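Local structure of maleate cis-trans isomerase (Pseudomonas putida, 4FQ5) at residues 48-60 / 249-263. The protein probably catalyses the cis-trans isomerisation of the double bond of maleate to give fumarate. The protein carries 1 engineered substitution. Residues are numbered along the deposited sequence; the frame is centred on the assembly and turned at random.
Sequences LLKARELVAPERF and TWAMLTALDLPTRVP
The Arg52 guanidinium meets Pro259 with its edge, and NE and NH2 both donate to Pro259 O. The NH2 bond to Pro259 O is 2.9 Å long and the straighter of the two (155°). Both nitrogens reach this oxygen from the same face of its carbonyl plane. NH1 forms a nearly straight salt bridge to Glu58 OE2 (2.9 Å, 176°), which it meets on the anti side. The Arg261 guanidinium carries Val55 CG1 over one face, 3.6 Å from its CZ. The Phe60 ring has Leu49 CG over its centre on one face, while Leu253 CD1 approaches obliquely.

Arg52 reaches Pro259 because its chain is extended from CG to NE, with CG anti to the backbone N (-168°). Its side chain and that of Leu253 slide past each other in opposite directions, with CD against both methyls. With an alanine in place of Arg52, Pro259 O would probably lose both donors and Glu58 its charged mate. One helical turn earlier, Leu48 CD1 packs crosswise on Val262 CG1 at 3.8 Å.

Helix 41-52, the beta-alpha-beta crossover between strands 27-35 and 59-67, thus meets the chain's last helix, 244-255, closed by a Schellman motif at Asp257, and loop 256-263. Phe60, on strand 59-67, touches strand 27-35. Leu54 of the second subunit packs on Ala51.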
ATOM      1  N   LEU A  48      -7.883   5.039  -7.359  1.00 23.76           N
ATOM      2  CA  LEU A  48      -8.537   3.844  -7.915  1.00 24.54           C
ATOM      3  C   LEU A  48      -7.552   2.737  -8.280  1.00 24.89           C
ATOM      4  O   LEU A  48      -7.755   1.568  -7.932  1.00 25.08           O
ATOM      5  CB  LEU A  48      -9.364   4.189  -9.161  1.00 24.88           C
ATOM      6  CG  LEU A  48     -10.875   4.489  -9.156  1.00 26.05           C
ATOM      7  CD1 LEU A  48     -11.620   3.951  -7.938  1.00 25.92           C
ATOM      8  CD2 LEU A  48     -11.184   5.954  -9.408  1.00 26.79           C
ATOM      9  N   LEU A  49      -6.492   3.105  -8.995  1.00 24.82           N
ATOM     10  CA  LEU A  49      -5.522   2.135  -9.483  1.00 25.99           C
ATOM     11  C   LEU A  49      -4.637   1.585  -8.355  1.00 26.18           C
ATOM     12  O   LEU A  49      -4.176   0.446  -8.426  1.00 26.01           O
ATOM     13  CB  LEU A  49      -4.707   2.734 -10.642  1.00 25.84           C
ATOM     14  CG  LEU A  49      -5.145   2.446 -12.095  1.00 27.19           C
ATOM     15  CD1 LEU A  49      -6.576   1.947 -12.264  1.00 27.21           C
ATOM     16  CD2 LEU A  49      -4.874   3.607 -13.048  1.00 26.42           C
ATOM     17  N   LYS A  50      -4.423   2.396  -7.319  1.00 26.70           N
ATOM     18  CA  LYS A  50      -3.760   1.965  -6.081  1.00 28.45           C
ATOM     19  C   LYS A  50      -4.579   0.869  -5.398  1.00 27.51           C
ATOM     20  O   LYS A  50      -4.026  -0.135  -4.933  1.00 27.22           O
ATOM     21  CB  LYS A  50      -3.627   3.142  -5.115  1.00 30.90           C
ATOM     22  CG  LYS A  50      -2.299   3.236  -4.386  1.00 35.40           C
ATOM     23  CD  LYS A  50      -1.444   4.369  -4.949  1.00 37.81           C
ATOM     24  CE  LYS A  50      -1.058   4.132  -6.405  1.00 39.55           C
ATOM     25  NZ  LYS A  50      -1.140   5.387  -7.207  1.00 40.69           N
ATOM     26  N   ALA A  51      -5.895   1.082  -5.328  1.00 26.09           N
ATOM     27  CA  ALA A  51      -6.820   0.062  -4.830  1.00 25.57           C
ATOM     28  C   ALA A  51      -6.765  -1.198  -5.691  1.00 25.25           C
ATOM     29  O   ALA A  51      -6.796  -2.314  -5.163  1.00 24.13           O
ATOM     30  CB  ALA A  51      -8.246   0.607  -4.742  1.00 24.94           C
ATOM     31  N   ARG A  52      -6.660  -1.025  -7.015  1.00 25.18           N
ATOM     32  CA  ARG A  52      -6.574  -2.175  -7.922  1.00 25.75           C
ATOM     33  C   ARG A  52      -5.330  -3.035  -7.643  1.00 26.51           C
ATOM     34  O   ARG A  52      -5.371  -4.263  -7.788  1.00 26.71           O
ATOM     35  CB  ARG A  52      -6.601  -1.747  -9.389  1.00 25.19           C
ATOM     36  CG  ARG A  52      -6.808  -2.911 -10.347  1.00 25.18           C
ATOM     37  CD  ARG A  52      -6.601  -2.515 -11.801  1.00 24.77           C
ATOM     38  NE  ARG A  52      -6.930  -3.624 -12.696  1.00 25.25           N
ATOM     39  CZ  ARG A  52      -6.069  -4.555 -13.106  1.00 25.79           C
ATOM     40  NH1 ARG A  52      -4.790  -4.524 -12.709  1.00 25.51           N
ATOM     41  NH2 ARG A  52      -6.485  -5.517 -13.923  1.00 25.74           N
ATOM     42  N   GLU A  53      -4.239  -2.383  -7.245  1.00 26.87           N
ATOM     43  CA  GLU A  53      -2.980  -3.072  -6.938  1.00 28.90           C
ATOM     44  C   GLU A  53      -3.103  -4.043  -5.755  1.00 29.95           C
ATOM     45  O   GLU A  53      -2.307  -4.970  -5.627  1.00 30.10           O
ATOM     46  CB  GLU A  53      -1.839  -2.066  -6.729  1.00 29.03           C
ATOM     47  CG  GLU A  53      -1.453  -1.328  -8.012  1.00 29.50           C
ATOM     48  CD  GLU A  53      -0.344  -0.301  -7.836  1.00 30.66           C
ATOM     49  OE1 GLU A  53       0.157  -0.133  -6.701  1.00 31.35           O
ATOM     50  OE2 GLU A  53       0.035   0.345  -8.846  1.00 29.87           O
ATOM     51  N   LEU A  54      -4.110  -3.838  -4.906  1.00 30.28           N
ATOM     52  CA  LEU A  54      -4.402  -4.773  -3.810  1.00 32.82           C
ATOM     53  C   LEU A  54      -4.997  -6.076  -4.328  1.00 32.88           C
ATOM     54  O   LEU A  54      -4.980  -7.105  -3.648  1.00 33.18           O
ATOM     55  CB  LEU A  54      -5.377  -4.143  -2.816  1.00 33.26           C
ATOM     56  CG  LEU A  54      -4.898  -2.882  -2.096  1.00 34.73           C
ATOM     57  CD1 LEU A  54      -6.013  -2.380  -1.199  1.00 35.73           C
ATOM     58  CD2 LEU A  54      -3.630  -3.146  -1.290  1.00 35.28           C
ATOM     59  N   VAL A  55      -5.502  -6.023  -5.551  1.00 32.06           N
ATOM     60  CA  VAL A  55      -6.384  -7.048  -6.063  1.00 32.91           C
ATOM     61  C   VAL A  55      -5.835  -7.750  -7.314  1.00 32.35           C
ATOM     62  O   VAL A  55      -6.247  -8.861  -7.639  1.00 32.89           O
ATOM     63  CB  VAL A  55      -7.785  -6.412  -6.252  1.00 33.81           C
ATOM     64  CG1 VAL A  55      -8.479  -6.857  -7.528  1.00 36.33           C
ATOM     65  CG2 VAL A  55      -8.635  -6.642  -5.010  1.00 34.31           C
ATOM     66  N   ALA A  56      -4.891  -7.103  -7.994  1.00 31.12           N
ATOM     67  CA  ALA A  56      -4.349  -7.595  -9.261  1.00 30.32           C
ATOM     68  C   ALA A  56      -2.858  -7.241  -9.348  1.00 29.99           C
ATOM     69  O   ALA A  56      -2.424  -6.286  -8.700  1.00 29.25           O
ATOM     70  CB  ALA A  56      -5.121  -6.989 -10.427  1.00 29.41           C
ATOM     71  N   PRO A  57      -2.068  -7.998 -10.148  1.00 30.19           N
ATOM     72  CA  PRO A  57      -0.609  -7.824 -10.089  1.00 31.00           C
ATOM     73  C   PRO A  57      -0.021  -6.569 -10.763  1.00 31.12           C
ATOM     74  O   PRO A  57       1.083  -6.164 -10.408  1.00 31.50           O
ATOM     75  CB  PRO A  57      -0.074  -9.095 -10.760  1.00 31.50           C
ATOM     76  CG  PRO A  57      -1.148  -9.495 -11.712  1.00 31.49           C
ATOM     77  CD  PRO A  57      -2.456  -9.060 -11.100  1.00 31.07           C
ATOM     78  N   GLU A  58      -0.739  -5.958 -11.706  1.00 31.94           N
ATOM     79  CA  GLU A  58      -0.224  -4.775 -12.416  1.00 32.07           C
ATOM     80  C   GLU A  58       0.087  -3.602 -11.497  1.00 31.41           C
ATOM     81  O   GLU A  58      -0.635  -3.346 -10.531  1.00 31.70           O
ATOM     82  CB  GLU A  58      -1.186  -4.321 -13.516  1.00 32.50           C
ATOM     83  CG  GLU A  58      -1.253  -5.257 -14.710  1.00 33.88           C
ATOM     84  CD  GLU A  58      -2.056  -6.515 -14.433  1.00 35.63           C
ATOM     85  OE1 GLU A  58      -1.835  -7.513 -15.145  1.00 37.16           O
ATOM     86  OE2 GLU A  58      -2.899  -6.514 -13.508  1.00 34.93           O
ATOM     87  N   ARG A  59       1.175  -2.903 -11.807  1.00 31.73           N
ATOM     88  CA  ARG A  59       1.570  -1.692 -11.098  1.00 31.92           C
ATOM     89  C   ARG A  59       1.495  -0.512 -12.066  1.00 30.16           C
ATOM     90  O   ARG A  59       1.712  -0.676 -13.270  1.00 29.03           O
ATOM     91  CB  ARG A  59       2.984  -1.831 -10.523  1.00 35.03           C
ATOM     92  CG  ARG A  59       3.150  -2.943  -9.488  1.00 39.04           C
ATOM     93  CD  ARG A  59       2.395  -2.645  -8.202  1.00 41.75           C
ATOM     94  NE  ARG A  59       2.938  -3.384  -7.060  1.00 47.15           N
ATOM     95  CZ  ARG A  59       2.522  -3.252  -5.800  1.00 47.83           C
ATOM     96  NH1 ARG A  59       1.546  -2.405  -5.490  1.00 48.12           N
ATOM     97  NH2 ARG A  59       3.089  -3.969  -4.839  1.00 49.03           N
ATOM     98  N   PHE A  60       1.182   0.668 -11.538  1.00 27.59           N
ATOM     99  CA  PHE A  60       0.894   1.825 -12.379  1.00 26.71           C
ATOM    100  C   PHE A  60       1.798   3.005 -12.054  1.00 25.91           C
ATOM    101  O   PHE A  60       2.101   3.250 -10.893  1.00 26.78           O
ATOM    102  CB  PHE A  60      -0.582   2.218 -12.245  1.00 25.70           C
ATOM    103  CG  PHE A  60      -1.533   1.122 -12.642  1.00 26.07           C
ATOM    104  CD1 PHE A  60      -1.933   0.974 -13.970  1.00 26.00           C
ATOM    105  CD2 PHE A  60      -2.012   0.217 -11.694  1.00 26.15           C
ATOM    106  CE1 PHE A  60      -2.802  -0.041 -14.344  1.00 26.21           C
ATOM    107  CE2 PHE A  60      -2.878  -0.807 -12.062  1.00 26.19           C
ATOM    108  CZ  PHE A  60      -3.270  -0.940 -13.389  1.00 26.61           C
ATOM    109  N   THR A 249     -11.249   5.464 -15.825  1.00 24.89           N
ATOM    110  CA  THR A 249     -10.349   4.376 -15.417  1.00 24.95           C
ATOM    111  C   THR A 249     -10.859   3.036 -15.929  1.00 24.75           C
ATOM    112  O   THR A 249     -10.070   2.192 -16.349  1.00 24.52           O
ATOM    113  CB  THR A 249      -9.973   4.338 -13.902  1.00 25.89           C
ATOM    114  OG1 THR A 249     -10.512   3.175 -13.267  1.00 28.58           O
ATOM    115  CG2 THR A 249     -10.355   5.584 -13.160  1.00 24.35           C
ATOM    116  N   TRP A 250     -12.177   2.861 -15.928  1.00 24.33           N
ATOM    117  CA  TRP A 250     -12.786   1.703 -16.559  1.00 24.76           C
ATOM    118  C   TRP A 250     -12.368   1.601 -18.009  1.00 25.28           C
ATOM    119  O   TRP A 250     -11.929   0.535 -18.461  1.00 24.63           O
ATOM    120  CB  TRP A 250     -14.306   1.737 -16.416  1.00 25.16           C
ATOM    121  CG  TRP A 250     -14.969   0.635 -17.194  1.00 26.49           C
ATOM    122  CD1 TRP A 250     -15.166  -0.689 -16.801  1.00 26.93           C
ATOM    123  CD2 TRP A 250     -15.515   0.715 -18.556  1.00 26.91           C
ATOM    124  NE1 TRP A 250     -15.783  -1.406 -17.800  1.00 27.64           N
ATOM    125  CE2 TRP A 250     -16.020  -0.626 -18.876  1.00 27.89           C
ATOM    126  CE3 TRP A 250     -15.637   1.728 -19.503  1.00 27.17           C
ATOM    127  CZ2 TRP A 250     -16.616  -0.915 -20.096  1.00 28.62           C
ATOM    128  CZ3 TRP A 250     -16.237   1.421 -20.733  1.00 28.12           C
ATOM    129  CH2 TRP A 250     -16.716   0.128 -21.018  1.00 28.34           C
ATOM    130  N   ALA A 251     -12.465   2.713 -18.738  1.00 25.05           N
ATOM    131  CA  ALA A 251     -12.115   2.723 -20.164  1.00 26.12           C
ATOM    132  C   ALA A 251     -10.623   2.498 -20.427  1.00 26.30           C
ATOM    133  O   ALA A 251     -10.262   1.788 -21.362  1.00 27.25           O
ATOM    134  CB  ALA A 251     -12.605   4.002 -20.834  1.00 25.36           C
ATOM    135  N   MET A 252      -9.767   3.081 -19.594  1.00 26.97           N
ATOM    136  CA  MET A 252      -8.324   2.851 -19.690  1.00 27.97           C
ATOM    137  C   MET A 252      -7.977   1.374 -19.478  1.00 27.98           C
ATOM    138  O   MET A 252      -7.233   0.783 -20.267  1.00 26.90           O
ATOM    139  CB  MET A 252      -7.568   3.709 -18.676  1.00 28.73           C
ATOM    140  CG  MET A 252      -7.414   5.170 -19.050  1.00 30.02           C
ATOM    141  SD  MET A 252      -6.700   6.094 -17.676  1.00 33.36           S
ATOM    142  CE  MET A 252      -6.217   7.586 -18.523  1.00 30.84           C
ATOM    143  N   LEU A 253      -8.520   0.789 -18.410  1.00 27.63           N
ATOM    144  CA  LEU A 253      -8.320  -0.633 -18.123  1.00 28.63           C
ATOM    145  C   LEU A 253      -8.798  -1.521 -19.281  1.00 29.38           C
ATOM    146  O   LEU A 253      -8.075  -2.424 -19.716  1.00 29.55           O
ATOM    147  CB  LEU A 253      -9.033  -1.019 -16.826  1.00 28.00           C
ATOM    148  CG  LEU A 253      -8.318  -1.182 -15.472  1.00 28.57           C
ATOM    149  CD1 LEU A 253      -6.866  -0.718 -15.407  1.00 27.50           C
ATOM    150  CD2 LEU A 253      -9.163  -0.557 -14.367  1.00 27.61           C
ATOM    151  N   THR A 254     -10.000  -1.252 -19.789  1.00 29.75           N
ATOM    152  CA  THR A 254     -10.546  -2.051 -20.889  1.00 31.83           C
ATOM    153  C   THR A 254      -9.699  -1.907 -22.162  1.00 32.17           C
ATOM    154  O   THR A 254      -9.508  -2.879 -22.900  1.00 31.61           O
ATOM    155  CB  THR A 254     -12.020  -1.716 -21.201  1.00 33.07           C
ATOM    156  OG1 THR A 254     -12.133  -0.342 -21.579  1.00 35.24           O
ATOM    157  CG2 THR A 254     -12.905  -1.973 -19.998  1.00 32.80           C
ATOM    158  N   ALA A 255      -9.176  -0.703 -22.400  1.00 32.10           N
ATOM    159  CA  ALA A 255      -8.352  -0.454 -23.585  1.00 33.49           C
ATOM    160  C   ALA A 255      -7.033  -1.217 -23.506  1.00 34.30           C
ATOM    161  O   ALA A 255      -6.412  -1.494 -24.526  1.00 35.28           O
ATOM    162  CB  ALA A 255      -8.100   1.039 -23.761  1.00 32.64           C
ATOM    163  N   LEU A 256      -6.619  -1.554 -22.285  1.00 34.84           N
ATOM    164  CA  LEU A 256      -5.391  -2.307 -22.060  1.00 35.64           C
ATOM    165  C   LEU A 256      -5.651  -3.794 -21.874  1.00 36.76           C
ATOM    166  O   LEU A 256      -4.749  -4.532 -21.476  1.00 36.45           O
ATOM    167  CB  LEU A 256      -4.648  -1.765 -20.842  1.00 35.42           C
ATOM    168  CG  LEU A 256      -4.079  -0.356 -20.994  1.00 35.57           C
ATOM    169  CD1 LEU A 256      -3.663   0.175 -19.636  1.00 35.38           C
ATOM    170  CD2 LEU A 256      -2.925  -0.321 -21.995  1.00 36.10           C
ATOM    171  N   ASP A 257      -6.879  -4.221 -22.163  1.00 37.31           N
ATOM    172  CA  ASP A 257      -7.290  -5.623 -22.030  1.00 39.66           C
ATOM    173  C   ASP A 257      -7.089  -6.168 -20.603  1.00 37.80           C
ATOM    174  O   ASP A 257      -6.715  -7.329 -20.412  1.00 37.98           O
ATOM    175  CB  ASP A 257      -6.550  -6.483 -23.066  1.00 43.10           C
ATOM    176  CG  ASP A 257      -7.263  -7.780 -23.371  1.00 47.83           C
ATOM    177  OD1 ASP A 257      -8.517  -7.798 -23.387  1.00 51.24           O
ATOM    178  OD2 ASP A 257      -6.561  -8.790 -23.607  1.00 51.92           O
ATOM    179  N   LEU A 258      -7.336  -5.323 -19.605  1.00 34.71           N
ATOM    180  CA  LEU A 258      -7.171  -5.716 -18.206  1.00 33.16           C
ATOM    181  C   LEU A 258      -8.514  -5.804 -17.486  1.00 32.49           C
ATOM    182  O   LEU A 258      -9.417  -5.016 -17.777  1.00 31.52           O
ATOM    183  CB  LEU A 258      -6.255  -4.727 -17.478  1.00 32.28           C
ATOM    184  CG  LEU A 258      -4.820  -4.561 -17.979  1.00 32.80           C
ATOM    185  CD1 LEU A 258      -4.201  -3.314 -17.358  1.00 32.61           C
ATOM    186  CD2 LEU A 258      -3.985  -5.801 -17.683  1.00 33.58           C
ATOM    187  N   PRO A 259      -8.649  -6.757 -16.538  1.00 32.31           N
ATOM    188  CA  PRO A 259      -9.828  -6.847 -15.670  1.00 32.06           C
ATOM    189  C   PRO A 259     -10.126  -5.507 -14.992  1.00 30.34           C
ATOM    190  O   PRO A 259      -9.206  -4.761 -14.677  1.00 30.55           O
ATOM    191  CB  PRO A 259      -9.411  -7.880 -14.622  1.00 32.03           C
ATOM    192  CG  PRO A 259      -8.449  -8.757 -15.343  1.00 33.30           C
ATOM    193  CD  PRO A 259      -7.693  -7.852 -16.278  1.00 33.19           C
ATOM    194  N   THR A 260     -11.402  -5.223 -14.773  1.00 30.33           N
ATOM    195  CA  THR A 260     -11.846  -3.904 -14.330  1.00 29.83           C
ATOM    196  C   THR A 260     -12.411  -3.921 -12.910  1.00 29.97           C
ATOM    197  O   THR A 260     -13.296  -3.136 -12.573  1.00 29.00           O
ATOM    198  CB  THR A 260     -12.905  -3.333 -15.293  1.00 30.32           C
ATOM    199  OG1 THR A 260     -14.021  -4.232 -15.367  1.00 30.43           O
ATOM    200  CG2 THR A 260     -12.318  -3.149 -16.684  1.00 30.30           C
ATOM    201  N   ARG A 261     -11.897  -4.825 -12.084  1.00 29.68           N
ATOM    202  CA  ARG A 261     -12.326  -4.901 -10.699  1.00 30.45           C
ATOM    203  C   ARG A 261     -11.444  -4.009  -9.832  1.00 29.08           C
ATOM    204  O   ARG A 261     -10.250  -4.273  -9.646  1.00 28.22           O
ATOM    205  CB  ARG A 261     -12.302  -6.349 -10.206  1.00 32.20           C
ATOM    206  CG  ARG A 261     -13.006  -6.547  -8.883  1.00 34.46           C
ATOM    207  CD  ARG A 261     -13.073  -8.016  -8.508  1.00 36.58           C
ATOM    208  NE  ARG A 261     -12.553  -8.124  -7.163  1.00 39.71           N
ATOM    209  CZ  ARG A 261     -11.437  -8.754  -6.824  1.00 39.66           C
ATOM    210  NH1 ARG A 261     -10.719  -9.420  -7.717  1.00 40.73           N
ATOM    211  NH2 ARG A 261     -11.062  -8.734  -5.564  1.00 41.18           N
ATOM    212  N   VAL A 262     -12.049  -2.942  -9.317  1.00 28.00           N
ATOM    213  CA  VAL A 262     -11.354  -1.982  -8.469  1.00 27.82           C
ATOM    214  C   VAL A 262     -12.151  -1.745  -7.186  1.00 27.47           C
ATOM    215  O   VAL A 262     -13.271  -1.231  -7.236  1.00 27.59           O
ATOM    216  CB  VAL A 262     -11.137  -0.629  -9.190  1.00 27.77           C
ATOM    217  CG1 VAL A 262     -10.496   0.377  -8.247  1.00 27.05           C
ATOM    218  CG2 VAL A 262     -10.289  -0.808 -10.443  1.00 27.63           C
ATOM    219  N   PRO A 263     -11.575  -2.113  -6.030  1.00 27.53           N
ATOM    220  CA  PRO A 263     -12.236  -1.885  -4.744  1.00 27.83           C
ATOM    221  C   PRO A 263     -12.602  -0.413  -4.543  1.00 28.17           C
ATOM    222  O   PRO A 263     -11.749   0.464  -4.707  1.00 27.69           O
ATOM    223  CB  PRO A 263     -11.169  -2.308  -3.730  1.00 27.90           C
ATOM    224  CG  PRO A 263     -10.359  -3.330  -4.461  1.00 28.33           C
ATOM    225  CD  PRO A 263     -10.285  -2.813  -5.869  1.00 27.57           C
TER
HETATM  226  O   HOH W   1      -7.853 -10.735  -6.445  1.00 31.00           O